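Long-range contacts in putative acetyltransferase (Nocardia farcinica, PDB 3D9W), which probably transfers acetyl groups to arylamine substrates, as other members of the arylamine N-acetyltransferase family do with acetyl-CoA as donor: residues L41-T46 / P143-E148; G159-R164 / E243-S248; P222-F227 / F267-P272. All coordinates share one frame; numbering follows the deposited sequence.

Interaction 1. Residues L41-T46 / P143-E148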
loop_
_atom_site.group_PDB
_atom_site.type_symbol
_atom_site.label_atom_id
_atom_site.label_comp_id
_atom_site.label_asym_id
_atom_site.label_seq_id
_atom_site.Cartn_x
_atom_site.Cartn_y
_atom_site.Cartn_z
ATOM N N LEU A 41 -3.972 -3.903 -13.372
ATOM C CA LEU A 41 -3.320 -2.734 -12.823
ATOM C C LEU A 41 -2.927 -3.039 -11.386
ATOM O O LEU A 41 -1.778 -2.845 -10.992
ATOM C CB LEU A 41 -4.265 -1.535 -12.874
ATOM C CG LEU A 41 -4.618 -1.011 -14.272
ATOM C CD1 LEU A 41 -5.563 0.192 -14.170
ATOM C CD2 LEU A 41 -3.341 -0.602 -14.990
ATOM N N VAL A 42 -3.883 -3.540 -10.611
ATOM C CA VAL A 42 -3.643 -3.876 -9.214
ATOM C C VAL A 42 -2.540 -4.911 -9.027
ATOM O O VAL A 42 -1.682 -4.786 -8.149
ATOM C CB VAL A 42 -4.918 -4.404 -8.562
ATOM C CG1 VAL A 42 -4.650 -4.772 -7.114
ATOM C CG2 VAL A 42 -5.998 -3.354 -8.657
ATOM N N TYR A 43 -2.570 -5.939 -9.857
ATOM C CA TYR A 43 -1.589 -7.004 -9.791
ATOM C C TYR A 43 -0.169 -6.516 -10.111
ATOM O O TYR A 43 0.770 -6.753 -9.347
ATOM C CB TYR A 43 -2.017 -8.110 -10.753
ATOM C CG TYR A 43 -1.117 -9.316 -10.795
ATOM C CD1 TYR A 43 0.113 -9.271 -11.455
ATOM C CD2 TYR A 43 -1.512 -10.520 -10.216
ATOM C CE1 TYR A 43 0.927 -10.397 -11.548
ATOM C CE2 TYR A 43 -0.712 -11.654 -10.300
ATOM C CZ TYR A 43 0.508 -11.586 -10.973
ATOM O OH TYR A 43 1.292 -12.711 -11.093
ATOM N N ARG A 44 -0.019 -5.827 -11.237
ATOM C CA ARG A 44 1.284 -5.320 -11.659
ATOM C C ARG A 44 1.918 -4.413 -10.616
ATOM O O ARG A 44 3.087 -4.574 -10.273
ATOM C CB ARG A 44 1.149 -4.544 -12.973
ATOM C CG ARG A 44 0.619 -5.341 -14.144
ATOM C CD ARG A 44 1.487 -6.541 -14.419
ATOM N NE ARG A 44 1.120 -7.200 -15.669
ATOM C CZ ARG A 44 1.661 -8.336 -16.096
ATOM N NH1 ARG A 44 2.594 -8.936 -15.369
ATOM N NH2 ARG A 44 1.263 -8.870 -17.244
ATOM N N HIS A 45 1.130 -3.454 -10.130
ATOM C CA HIS A 45 1.579 -2.483 -9.132
ATOM C C HIS A 45 1.959 -3.136 -7.813
ATOM O O HIS A 45 3.064 -2.947 -7.317
ATOM C CB HIS A 45 0.482 -1.434 -8.891
ATOM C CG HIS A 45 0.914 -0.268 -8.048
ATOM N ND1 HIS A 45 0.802 1.038 -8.473
ATOM C CD2 HIS A 45 1.428 -0.210 -6.797
ATOM C CE1 HIS A 45 1.228 1.850 -7.522
ATOM N NE2 HIS A 45 1.612 1.118 -6.494
ATOM N N THR A 46 1.048 -3.904 -7.239
ATOM C CA THR A 46 1.338 -4.541 -5.967
ATOM C C THR A 46 2.532 -5.467 -6.018
ATOM O O THR A 46 3.196 -5.663 -5.007
ATOM C CB THR A 46 0.131 -5.328 -5.447
ATOM O OG1 THR A 46 -0.327 -6.231 -6.463
ATOM C CG2 THR A 46 -0.984 -4.367 -5.046
ATOM N N PRO A 143 -3.936 -6.951 -1.328
ATOM C CA PRO A 143 -4.241 -7.968 -2.337
ATOM C C PRO A 143 -3.764 -7.598 -3.733
ATOM O O PRO A 143 -3.827 -6.438 -4.119
ATOM C CB PRO A 143 -5.755 -8.060 -2.267
ATOM C CG PRO A 143 -6.027 -7.790 -0.863
ATOM C CD PRO A 143 -5.155 -6.600 -0.587
ATOM N N LEU A 144 -3.301 -8.591 -4.490
ATOM C CA LEU A 144 -2.824 -8.354 -5.857
ATOM C C LEU A 144 -3.935 -8.316 -6.913
ATOM O O LEU A 144 -3.665 -8.390 -8.106
ATOM C CB LEU A 144 -1.761 -9.390 -6.240
ATOM C CG LEU A 144 -2.016 -10.862 -5.924
ATOM C CD1 LEU A 144 -3.200 -11.373 -6.731
ATOM C CD2 LEU A 144 -0.758 -11.659 -6.239
ATOM N N ARG A 145 -5.179 -8.198 -6.448
ATOM C CA ARG A 145 -6.371 -8.100 -7.302
ATOM C C ARG A 145 -7.359 -7.333 -6.455
ATOM O O ARG A 145 -7.364 -7.470 -5.235
ATOM C CB ARG A 145 -6.980 -9.471 -7.626
ATOM C CG ARG A 145 -6.010 -10.472 -8.242
ATOM C CD ARG A 145 -6.537 -11.037 -9.536
ATOM N NE ARG A 145 -6.084 -10.282 -10.701
ATOM C CZ ARG A 145 -5.096 -10.664 -11.508
ATOM N NH1 ARG A 145 -4.447 -11.796 -11.273
ATOM N NH2 ARG A 145 -4.777 -9.926 -12.568
ATOM N N PRO A 146 -8.204 -6.508 -7.079
ATOM C CA PRO A 146 -9.167 -5.758 -6.278
ATOM C C PRO A 146 -10.238 -6.685 -5.714
ATOM O O PRO A 146 -10.542 -7.725 -6.294
ATOM C CB PRO A 146 -9.736 -4.767 -7.281
ATOM C CG PRO A 146 -9.738 -5.567 -8.550
ATOM C CD PRO A 146 -8.393 -6.248 -8.516
ATOM N N TYR A 147 -10.788 -6.327 -4.564
ATOM C CA TYR A 147 -11.845 -7.128 -3.980
ATOM C C TYR A 147 -13.138 -6.325 -4.012
ATOM O O TYR A 147 -13.154 -5.139 -3.694
ATOM C CB TYR A 147 -11.499 -7.556 -2.551
ATOM C CG TYR A 147 -11.187 -6.451 -1.575
ATOM C CD1 TYR A 147 -9.897 -5.946 -1.450
ATOM C CD2 TYR A 147 -12.171 -5.967 -0.714
ATOM C CE1 TYR A 147 -9.592 -4.997 -0.484
ATOM C CE2 TYR A 147 -11.880 -5.019 0.251
ATOM C CZ TYR A 147 -10.589 -4.539 0.366
ATOM O OH TYR A 147 -10.305 -3.612 1.342
ATOM N N GLU A 148 -14.212 -6.981 -4.431
ATOM C CA GLU A 148 -15.515 -6.341 -4.541
ATOM C C GLU A 148 -16.004 -5.793 -3.205
ATOM O O GLU A 148 -15.816 -6.421 -2.158
ATOM C CB GLU A 148 -16.521 -7.339 -5.115
ATOM C CG GLU A 148 -17.958 -6.858 -5.110
ATOM C CD GLU A 148 -18.823 -7.604 -6.111
ATOM O OE1 GLU A 148 -18.775 -8.857 -6.129
ATOM O OE2 GLU A 148 -19.555 -6.933 -6.875
#
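Residues 143-148 run past the side of helix 35-48 as a loop that enters strand 147-148, and the two backbones come together at Tyr43 and Leu144, whose CA atoms are 4.3 Å apart. In the three-domain arylamine N-acetyltransferase fold this is where the N-terminal helical domain meets the beta domain. A cis peptide bond precedes Pro143. No hydrogen bond joins the two segments; they meet through van der Waals contacts and the guanidinium laid over Tyr43.

The CB of Val42 points toward the loop. Its CG1, anti to the backbone N, lies 3.5 Å from Pro143 O and also reaches Arg145 N, while CG2 crosses obliquely to Pro146 CD at 3.8 Å. Val42 also touches Phe89 of helix 82-95 and Cys135 of strand 132-135.

Tyr43 carries the more open end. With CG anti to the backbone N (chi1 -179°), its ring lies alongside Leu144, pointing the same way, and CD2 is 4.0 Å from Leu144 CD1. Leu144 O sits at the ring edge, near its plane. Arg145 starts away from the helix, but its chain bends at chi2 and chi3 and brings the guanidinium back across Tyr43. The ring and guanidinium planes are 25° apart, and Tyr43 CD2 lies over a guanidinium face, 3.4 Å from Arg145 NH1.

One turn further on, Thr46 turns CG2 to Pro143 O. Its OG1, in the crowded position between backbone N and carbonyl carbon, touches Leu144 CA and donates a 2.6 Å hydrogen bond to an in-plane lone pair of Val42 O, which also accepts from Thr46 N.

Interaction 2. Residues G159-R164 / E243-S248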
loop_
_atom_site.group_PDB
_atom_site.type_symbol
_atom_site.label_atom_id
_atom_site.label_comp_id
_atom_site.label_asym_id
_atom_site.label_seq_id
_atom_site.Cartn_x
_atom_site.Cartn_y
_atom_site.Cartn_z
ATOM N N GLY A 159 -5.765 -14.283 -5.898
ATOM C CA GLY A 159 -4.503 -14.907 -6.204
ATOM C C GLY A 159 -4.549 -16.138 -5.311
ATOM O O GLY A 159 -5.579 -16.821 -5.259
ATOM N N ASP A 160 -3.469 -16.422 -4.585
ATOM C CA ASP A 160 -3.447 -17.578 -3.691
ATOM C C ASP A 160 -3.530 -17.176 -2.234
ATOM O O ASP A 160 -3.308 -18.004 -1.341
ATOM C CB ASP A 160 -2.184 -18.401 -3.882
ATOM C CG ASP A 160 -2.193 -19.165 -5.165
ATOM O OD1 ASP A 160 -3.248 -19.735 -5.505
ATOM O OD2 ASP A 160 -1.141 -19.199 -5.828
ATOM N N TRP A 161 -3.852 -15.909 -1.998
ATOM C CA TRP A 161 -3.964 -15.399 -0.642
ATOM C C TRP A 161 -5.431 -15.439 -0.244
ATOM O O TRP A 161 -6.290 -15.060 -1.029
ATOM C CB TRP A 161 -3.396 -13.984 -0.593
ATOM C CG TRP A 161 -2.010 -13.925 -1.182
ATOM C CD1 TRP A 161 -1.681 -13.904 -2.512
ATOM C CD2 TRP A 161 -0.771 -13.993 -0.464
ATOM N NE1 TRP A 161 -0.315 -13.962 -2.661
ATOM C CE2 TRP A 161 0.267 -14.020 -1.420
ATOM C CE3 TRP A 161 -0.439 -14.038 0.894
ATOM C CZ2 TRP A 161 1.617 -14.093 -1.061
ATOM C CZ3 TRP A 161 0.900 -14.111 1.249
ATOM C CH2 TRP A 161 1.912 -14.138 0.274
ATOM N N ARG A 162 -5.704 -15.912 0.968
ATOM C CA ARG A 162 -7.067 -16.054 1.466
ATOM C C ARG A 162 -7.557 -14.862 2.289
ATOM O O ARG A 162 -6.839 -14.358 3.154
ATOM C CB ARG A 162 -7.156 -17.333 2.293
ATOM C CG ARG A 162 -6.619 -18.560 1.567
ATOM C CD ARG A 162 -5.950 -19.551 2.525
ATOM N NE ARG A 162 -6.864 -20.035 3.558
ATOM C CZ ARG A 162 -6.489 -20.757 4.614
ATOM N NH1 ARG A 162 -5.210 -21.073 4.771
ATOM N NH2 ARG A 162 -7.386 -21.167 5.511
ATOM N N PHE A 163 -8.793 -14.436 2.016
ATOM C CA PHE A 163 -9.416 -13.301 2.692
ATOM C C PHE A 163 -10.885 -13.538 3.050
ATOM O O PHE A 163 -11.471 -14.580 2.735
ATOM C CB PHE A 163 -9.362 -12.047 1.812
ATOM C CG PHE A 163 -7.979 -11.619 1.435
ATOM C CD1 PHE A 163 -7.227 -10.826 2.286
ATOM C CD2 PHE A 163 -7.427 -12.010 0.220
ATOM C CE1 PHE A 163 -5.937 -10.423 1.929
ATOM C CE2 PHE A 163 -6.144 -11.616 -0.145
ATOM C CZ PHE A 163 -5.396 -10.820 0.712
ATOM N N ARG A 164 -11.459 -12.522 3.698
ATOM C CA ARG A 164 -12.852 -12.483 4.142
ATOM C C ARG A 164 -13.231 -11.017 4.300
ATOM O O ARG A 164 -12.594 -10.291 5.057
ATOM C CB ARG A 164 -13.029 -13.155 5.509
ATOM C CG ARG A 164 -13.028 -14.663 5.518
ATOM C CD ARG A 164 -13.040 -15.179 6.961
ATOM N NE ARG A 164 -12.881 -16.634 7.015
ATOM C CZ ARG A 164 -12.662 -17.337 8.126
ATOM N NH1 ARG A 164 -12.571 -16.715 9.302
ATOM N NH2 ARG A 164 -12.537 -18.667 8.058
ATOM N N GLU A 243 6.924 -14.709 3.847
ATOM C CA GLU A 243 5.685 -15.438 4.069
ATOM C C GLU A 243 5.143 -15.970 2.752
ATOM O O GLU A 243 5.397 -15.391 1.701
ATOM C CB GLU A 243 4.662 -14.490 4.681
ATOM C CG GLU A 243 3.519 -15.158 5.384
ATOM C CD GLU A 243 2.455 -14.164 5.807
ATOM O OE1 GLU A 243 2.820 -13.001 6.116
ATOM O OE2 GLU A 243 1.262 -14.553 5.835
ATOM N N ARG A 244 4.390 -17.067 2.815
ATOM C CA ARG A 244 3.791 -17.675 1.622
ATOM C C ARG A 244 2.280 -17.801 1.786
ATOM O O ARG A 244 1.771 -17.781 2.903
ATOM C CB ARG A 244 4.446 -19.026 1.350
ATOM C CG ARG A 244 5.928 -18.870 1.040
ATOM C CD ARG A 244 6.614 -20.183 0.722
ATOM N NE ARG A 244 6.908 -20.982 1.913
ATOM C CZ ARG A 244 7.734 -20.607 2.893
ATOM N NH1 ARG A 244 8.357 -19.430 2.835
ATOM N NH2 ARG A 244 7.949 -21.417 3.929
ATOM N N PRO A 245 1.540 -17.933 0.673
ATOM C CA PRO A 245 0.072 -18.048 0.703
ATOM C C PRO A 245 -0.545 -19.143 1.588
ATOM O O PRO A 245 -1.699 -19.038 1.975
ATOM C CB PRO A 245 -0.290 -18.220 -0.773
ATOM C CG PRO A 245 0.836 -17.535 -1.492
ATOM C CD PRO A 245 2.030 -18.022 -0.714
ATOM N N ASP A 246 0.212 -20.188 1.905
ATOM C CA ASP A 246 -0.309 -21.261 2.751
ATOM C C ASP A 246 -0.085 -20.914 4.227
ATOM O O ASP A 246 -0.243 -21.751 5.115
ATOM C CB ASP A 246 0.388 -22.583 2.420
ATOM C CG ASP A 246 1.820 -22.623 2.908
ATOM O OD1 ASP A 246 2.400 -21.542 3.143
ATOM O OD2 ASP A 246 2.373 -23.734 3.053
ATOM N N GLY A 247 0.308 -19.674 4.474
ATOM C CA GLY A 247 0.531 -19.243 5.837
ATOM C C GLY A 247 1.922 -19.505 6.377
ATOM O O GLY A 247 2.387 -18.759 7.234
ATOM N N SER A 248 2.589 -20.546 5.888
ATOM C CA SER A 248 3.929 -20.864 6.377
ATOM C C SER A 248 4.888 -19.697 6.172
ATOM O O SER A 248 4.581 -18.746 5.442
ATOM C CB SER A 248 4.475 -22.126 5.694
ATOM O OG SER A 248 4.673 -21.932 4.305
#
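Trp161 and Pro245 carry this contact. The indole leaves the start of strand 161-169 with CG beside the backbone N (chi1 -52°), and chi2 near 79° turns the ring plane broadside to the proline. Pro245, puckered C-gamma exo, sets CG over that face in a CH-pi contact, 3.8 Å from the centroid of the six-membered ring and 22° off its normal. It sits toward the rim, where CG is 3.6 Å from Trp161 CZ2. At the ring edge, near its plane, comes Glu243 O, 4.0 Å from Trp161 CH2. The indole has other partners too: NE1 donates to Ser229 O, and the ring meets that of Phe227.

Pro245 is the first corner of a type I turn from Arg244 to Gly247, which links strands 239-243 and 249-253. Gly247 N donates to Arg244 O and Arg244 N to Ser248 O, with Gly247 at positive phi, the pattern of a beta hairpin with a G1 bulge. The hairpin tip thus rests on a strand of the other, larger sheet.

Asp160 adds its CB methylene, 3.6 Å from Pro245 CB, and its backbone O also lies against that carbon. Arg162 brings CD to 4.3 Å from the backbone oxygen Pro245 O, but its charged head belongs elsewhere, in a salt bridge to Glu155 and a cation-pi contact with Phe182. From the turn, the Asp246 carboxylate reaches on to Ser248. OD1 takes Ser248 OG on its syn lone pair at 2.6 Å and Ser248 N from above the carboxylate plane, the latter closing an Asx turn.

Interaction 3. Residues P222-F227 / F267-P272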
loop_
_atom_site.group_PDB
_atom_site.type_symbol
_atom_site.label_atom_id
_atom_site.label_comp_id
_atom_site.label_asym_id
_atom_site.label_seq_id
_atom_site.Cartn_x
_atom_site.Cartn_y
_atom_site.Cartn_z
ATOM N N PRO A 222 13.312 1.113 10.203
ATOM C CA PRO A 222 13.021 0.678 8.845
ATOM C C PRO A 222 11.891 -0.334 8.828
ATOM O O PRO A 222 11.803 -1.196 9.704
ATOM C CB PRO A 222 14.336 0.056 8.411
ATOM C CG PRO A 222 15.307 0.928 9.049
ATOM C CD PRO A 222 14.757 1.052 10.452
ATOM N N PHE A 223 11.015 -0.207 7.839
ATOM C CA PHE A 223 9.910 -1.137 7.669
ATOM C C PHE A 223 9.695 -1.301 6.164
ATOM O O PHE A 223 9.120 -0.434 5.505
ATOM C CB PHE A 223 8.643 -0.616 8.335
ATOM C CG PHE A 223 7.541 -1.623 8.371
ATOM C CD1 PHE A 223 7.634 -2.741 9.190
ATOM C CD2 PHE A 223 6.442 -1.496 7.535
ATOM C CE1 PHE A 223 6.652 -3.718 9.170
ATOM C CE2 PHE A 223 5.457 -2.464 7.507
ATOM C CZ PHE A 223 5.562 -3.578 8.324
ATOM N N LEU A 224 10.173 -2.416 5.624
ATOM C CA LEU A 224 10.069 -2.673 4.195
ATOM C C LEU A 224 9.296 -3.940 3.843
ATOM O O LEU A 224 9.399 -4.971 4.515
ATOM C CB LEU A 224 11.471 -2.783 3.593
ATOM C CG LEU A 224 12.524 -1.786 4.076
ATOM C CD1 LEU A 224 13.867 -2.101 3.443
ATOM C CD2 LEU A 224 12.078 -0.380 3.731
ATOM N N GLN A 225 8.513 -3.856 2.782
ATOM C CA GLN A 225 7.781 -5.010 2.322
ATOM C C GLN A 225 7.992 -5.073 0.822
ATOM O O GLN A 225 8.212 -4.051 0.174
ATOM C CB GLN A 225 6.293 -4.880 2.613
ATOM C CG GLN A 225 5.943 -4.706 4.056
ATOM C CD GLN A 225 4.454 -4.633 4.255
ATOM O OE1 GLN A 225 3.750 -5.641 4.151
ATOM N NE2 GLN A 225 3.954 -3.433 4.524
ATOM N N ARG A 226 7.971 -6.281 0.282
ATOM C CA ARG A 226 8.108 -6.490 -1.148
ATOM C C ARG A 226 7.082 -7.577 -1.376
ATOM O O ARG A 226 7.083 -8.592 -0.678
ATOM C CB ARG A 226 9.509 -6.983 -1.510
ATOM C CG ARG A 226 9.737 -7.091 -3.004
ATOM C CD ARG A 226 9.600 -5.739 -3.664
ATOM N NE ARG A 226 9.967 -5.799 -5.073
ATOM C CZ ARG A 226 9.132 -6.098 -6.061
ATOM N NH1 ARG A 226 7.859 -6.360 -5.807
ATOM N NH2 ARG A 226 9.576 -6.158 -7.305
ATOM N N PHE A 227 6.186 -7.369 -2.328
ATOM C CA PHE A 227 5.151 -8.363 -2.547
ATOM C C PHE A 227 5.192 -9.067 -3.896
ATOM O O PHE A 227 5.241 -8.432 -4.952
ATOM C CB PHE A 227 3.780 -7.727 -2.333
ATOM C CG PHE A 227 2.664 -8.709 -2.316
ATOM C CD1 PHE A 227 2.653 -9.738 -1.386
ATOM C CD2 PHE A 227 1.630 -8.627 -3.246
ATOM C CE1 PHE A 227 1.634 -10.676 -1.383
ATOM C CE2 PHE A 227 0.604 -9.562 -3.252
ATOM C CZ PHE A 227 0.608 -10.591 -2.317
ATOM N N PHE A 267 14.422 -6.052 -1.762
ATOM C CA PHE A 267 13.444 -4.987 -1.752
ATOM C C PHE A 267 13.575 -4.006 -2.894
ATOM O O PHE A 267 12.843 -3.022 -2.965
ATOM C CB PHE A 267 13.520 -4.285 -0.397
ATOM C CG PHE A 267 13.126 -5.173 0.749
ATOM C CD1 PHE A 267 11.785 -5.494 0.967
ATOM C CD2 PHE A 267 14.088 -5.738 1.570
ATOM C CE1 PHE A 267 11.406 -6.368 1.985
ATOM C CE2 PHE A 267 13.723 -6.618 2.596
ATOM C CZ PHE A 267 12.379 -6.930 2.802
ATOM N N ASP A 268 14.514 -4.289 -3.787
ATOM C CA ASP A 268 14.750 -3.466 -4.959
ATOM C C ASP A 268 14.760 -1.992 -4.639
ATOM O O ASP A 268 14.173 -1.177 -5.346
ATOM C CB ASP A 268 13.701 -3.787 -6.005
ATOM C CG ASP A 268 13.698 -5.241 -6.358
ATOM O OD1 ASP A 268 14.787 -5.746 -6.711
ATOM O OD2 ASP A 268 12.626 -5.879 -6.269
ATOM N N ILE A 269 15.442 -1.679 -3.549
ATOM C CA ILE A 269 15.591 -0.326 -3.076
ATOM C C ILE A 269 17.079 -0.004 -3.146
ATOM O O ILE A 269 17.904 -0.790 -2.688
ATOM C CB ILE A 269 15.073 -0.212 -1.631
ATOM C CG1 ILE A 269 13.555 -0.374 -1.640
ATOM C CG2 ILE A 269 15.513 1.109 -1.000
ATOM C CD1 ILE A 269 12.920 -0.322 -0.281
ATOM N N GLU A 270 17.404 1.142 -3.741
ATOM C CA GLU A 270 18.786 1.607 -3.901
ATOM C C GLU A 270 18.939 2.975 -3.226
ATOM O O GLU A 270 18.190 3.907 -3.518
ATOM C CB GLU A 270 19.123 1.728 -5.393
ATOM C CG GLU A 270 20.572 1.448 -5.743
ATOM C CD GLU A 270 20.702 0.520 -6.946
ATOM O OE1 GLU A 270 19.939 -0.479 -7.025
ATOM O OE2 GLU A 270 21.576 0.784 -7.802
ATOM N N LEU A 271 19.917 3.090 -2.336
ATOM C CA LEU A 271 20.148 4.328 -1.614
ATOM C C LEU A 271 21.582 4.794 -1.737
ATOM O O LEU A 271 22.489 3.999 -1.951
ATOM C CB LEU A 271 19.876 4.127 -0.135
ATOM C CG LEU A 271 18.588 3.476 0.318
ATOM C CD1 LEU A 271 18.550 3.421 1.851
ATOM C CD2 LEU A 271 17.413 4.266 -0.232
ATOM N N PRO A 272 21.811 6.102 -1.591
ATOM C CA PRO A 272 23.192 6.581 -1.690
ATOM C C PRO A 272 23.918 6.048 -0.452
ATOM O O PRO A 272 23.284 5.604 0.512
ATOM C CB PRO A 272 23.041 8.099 -1.645
ATOM C CG PRO A 272 21.664 8.336 -2.215
ATOM C CD PRO A 272 20.857 7.223 -1.574
#
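The polar part of the contact is one salt bridge. Arg226 leaves strand 223-227 with CG anti to the backbone N (chi1 -175°), bends once at chi2, and presents its guanidinium side-on to Asp268. NE and NH2 both grip the same oxygen. The NE bond to Asp268 OD2 is 2.9 Å with an N-H...acceptor angle of 155°, and it uses the anti lone pair; the NH2 bond to that oxygen is 3.2 Å and more bent, coming in above the carboxylate plane. Guanidinium and carboxylate planes stand 68° apart, so this is not a flat, two-oxygen pairing. Each group has a second partner: Arg226 NH1 donates to Thr47 O, and Asp268 OD1 pairs with Arg77. The two positive charges on one carboxylate probably keep it ionised.

The apolar part is built round the Phe267 ring. Leu224 CB lies over one face in a CH-pi contact, 4.0 Å from the ring centroid, and Gln225 C stands in plane at the edge. Arg226 CB approaches obliquely, 3.7 Å from Phe267 CD1, so the aliphatic foot of the arginine packs on the aromatic while its head holds the aspartate. Beyond the ring, Leu224 CD2 meets Ile269 CD1 at 4.1 Å, and Ile263 of helix 259-265 and Leu54 back this group.

Leu224 and Arg226 share the strand face turned to the loop; Gln225 points the other way. An outermost strand packed against the link between helices 259-265 and 273-280 fits the C-terminal alpha/beta domain of the arylamine N-acetyltransferase fold.

In the fold
Along the chain interaction 1 closes before the other two open, whereas the segments of interactions 2 and 3 alternate. Their centres lie about 14 Å (1 and 2), 20 Å (1 and 3) and 22 Å (2 and 3) apart. Interactions 1 and 2 share the eight-stranded sheet, and interactions 2 and 3 reach the four-stranded one, so interaction 2 spans both. Direct packing joins them: Phe163 meets Pro143, while Phe227 touches Leu144, Thr46 and Trp161, linking all three. Together the contacts tie the helical part, the larger sheet and the C-terminal part into one compact body, consistent with the three-domain architecture of the family.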